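Halogenase (Chondromyces crocatus, PDB 3E1T) probably chlorinates a precursor of the natural product chondrochloren as an FAD-dependent halogenase. Local coordinates at residues Val137-Gly141 / Glu142-Gly146. Numbering follows the deposited sequence.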
loop_
_atom_site.group_PDB
_atom_site.type_symbol
_atom_site.label_atom_id
_atom_site.label_comp_id
_atom_site.label_asym_id
_atom_site.label_seq_id
_atom_site.Cartn_x
_atom_site.Cartn_y
_atom_site.Cartn_z
ATOM N N VAL A 137 13.344 -8.514 -18.056
ATOM C CA VAL A 137 12.832 -7.600 -19.073
ATOM C C VAL A 137 13.940 -7.394 -20.121
ATOM O O VAL A 137 15.096 -7.192 -19.766
ATOM C CB VAL A 137 12.413 -6.230 -18.471
ATOM C CG1 VAL A 137 11.971 -5.266 -19.565
ATOM C CG2 VAL A 137 11.286 -6.402 -17.430
ATOM N N LEU A 138 13.572 -7.418 -21.404
ATOM C CA LEU A 138 14.549 -7.332 -22.494
ATOM C C LEU A 138 14.589 -5.947 -23.106
ATOM O O LEU A 138 13.552 -5.324 -23.311
ATOM C CB LEU A 138 14.262 -8.384 -23.575
ATOM C CG LEU A 138 14.099 -9.828 -23.090
ATOM C CD1 LEU A 138 13.632 -10.749 -24.218
ATOM C CD2 LEU A 138 15.371 -10.354 -22.451
ATOM N N PHE A 139 15.799 -5.481 -23.409
ATOM C CA PHE A 139 16.006 -4.156 -23.964
ATOM C C PHE A 139 16.653 -4.170 -25.347
ATOM O O PHE A 139 17.525 -4.992 -25.648
ATOM C CB PHE A 139 16.853 -3.304 -23.013
ATOM C CG PHE A 139 16.137 -2.934 -21.738
ATOM C CD1 PHE A 139 15.499 -1.705 -21.618
ATOM C CD2 PHE A 139 16.090 -3.821 -20.674
ATOM C CE1 PHE A 139 14.821 -1.367 -20.451
ATOM C CE2 PHE A 139 15.408 -3.493 -19.496
ATOM C CZ PHE A 139 14.775 -2.266 -19.390
ATOM N N GLU A 140 16.210 -3.222 -26.165
ATOM C CA GLU A 140 16.771 -2.972 -27.475
ATOM C C GLU A 140 16.529 -1.492 -27.754
ATOM O O GLU A 140 15.478 -0.951 -27.393
ATOM C CB GLU A 140 16.081 -3.868 -28.507
ATOM C CG GLU A 140 16.394 -3.576 -29.965
ATOM C CD GLU A 140 17.834 -3.817 -30.303
ATOM O OE1 GLU A 140 18.293 -4.983 -30.214
ATOM O OE2 GLU A 140 18.510 -2.834 -30.665
ATOM N N GLY A 141 17.518 -0.839 -28.358
ATOM C CA GLY A 141 17.428 0.582 -28.686
ATOM C C GLY A 141 17.214 1.449 -27.462
ATOM O O GLY A 141 16.573 2.503 -27.546
ATOM N N GLU A 142 17.761 0.993 -26.331
ATOM C CA GLU A 142 17.638 1.653 -25.025
ATOM C C GLU A 142 16.188 1.704 -24.555
ATOM O O GLU A 142 15.818 2.577 -23.769
ATOM C CB GLU A 142 18.214 3.072 -25.065
ATOM C CG GLU A 142 19.663 3.179 -25.521
ATOM C CD GLU A 142 20.071 4.622 -25.765
ATOM O OE1 GLU A 142 19.448 5.522 -25.159
ATOM O OE2 GLU A 142 21.005 4.857 -26.566
ATOM N N ARG A 143 15.373 0.777 -25.053
ATOM C CA ARG A 143 13.953 0.710 -24.723
ATOM C C ARG A 143 13.617 -0.696 -24.235
ATOM O O ARG A 143 14.203 -1.676 -24.713
ATOM C CB ARG A 143 13.107 1.062 -25.954
ATOM C CG ARG A 143 11.639 1.331 -25.642
ATOM C CD ARG A 143 10.747 1.404 -26.889
ATOM N NE ARG A 143 9.329 1.478 -26.521
ATOM C CZ ARG A 143 8.706 2.591 -26.124
ATOM N NH1 ARG A 143 9.362 3.743 -26.052
ATOM N NH2 ARG A 143 7.417 2.553 -25.806
ATOM N N ALA A 144 12.701 -0.804 -23.271
ATOM C CA ALA A 144 12.176 -2.121 -22.884
ATOM C C ALA A 144 11.347 -2.623 -24.054
ATOM O O ALA A 144 10.510 -1.884 -24.570
ATOM C CB ALA A 144 11.331 -2.029 -21.626
ATOM N N VAL A 145 11.598 -3.857 -24.496
ATOM C CA VAL A 145 10.941 -4.361 -25.718
ATOM C C VAL A 145 10.255 -5.700 -25.538
ATOM O O VAL A 145 9.485 -6.126 -26.396
ATOM C CB VAL A 145 11.895 -4.413 -26.966
ATOM C CG1 VAL A 145 12.069 -3.026 -27.585
ATOM C CG2 VAL A 145 13.226 -5.035 -26.630
ATOM N N GLY A 146 10.539 -6.364 -24.427
ATOM C CA GLY A 146 9.900 -7.634 -24.136
ATOM C C GLY A 146 10.310 -8.205 -22.807
ATOM O O GLY A 146 10.931 -7.518 -21.994
#
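Phe-139 and Ala-144 meet on one face of this hairpin, the ring carbon CE1 of Phe-139 lying 3.7 Å from CB of Ala-144. CG of Phe-139 stands anti to its carbonyl carbon (chi1 -69°), which carries the ring across to the return strand, where CD1 comes within 3.4 Å of the backbone N of Ala-144. Val-137 joins from farther back along the same strand: its CG1 touches the Ala-144 methyl at 3.9 Å, so CB of Ala-144 meets both the Phe-139 ring and the CG1 methyl of Val-137. Trimming the phenyl group to an alanine here would probably open a gap beside Ala-144 and leave Met-298, which the ring also touches, with less to pack on. At the bulge, CG2 of Val-145 meets CB of Glu-140 at 3.6 Å; the chi1 of Val-145 (-79°) places CG2 between that residue's backbone N and carbonyl carbon.

Backbone bonds set this pairing. Glu-140 and Arg-143 bond both ways, N of Glu-140 reaching O of Arg-143 at 2.9 Å. Farther in, Leu-138 faces two residues: its O takes a short bond from N of Val-145 (2.7 Å) and a weak one from N of Gly-146, while its own N gives a bond to O of Gly-146. Beyond the pair, Ile-164 and Met-298 cover the apolar face, and the extended Arg-143 side chain reaches Glu-340 in a salt bridge and the carbonyl of Arg-162.

Gly-141 and Glu-142, both at positive phi, form the corners of a type I' turn. This turn closes a two-residue beta hairpin, and the classic bulge, with Val-145 and Gly-146 opposite Leu-138, interrupts its regular pairing. The hairpin joins an outermost strand of the small mixed sheet to its neighbour and packs against the parallel sheet of the FAD-binding Rossmann-type fold.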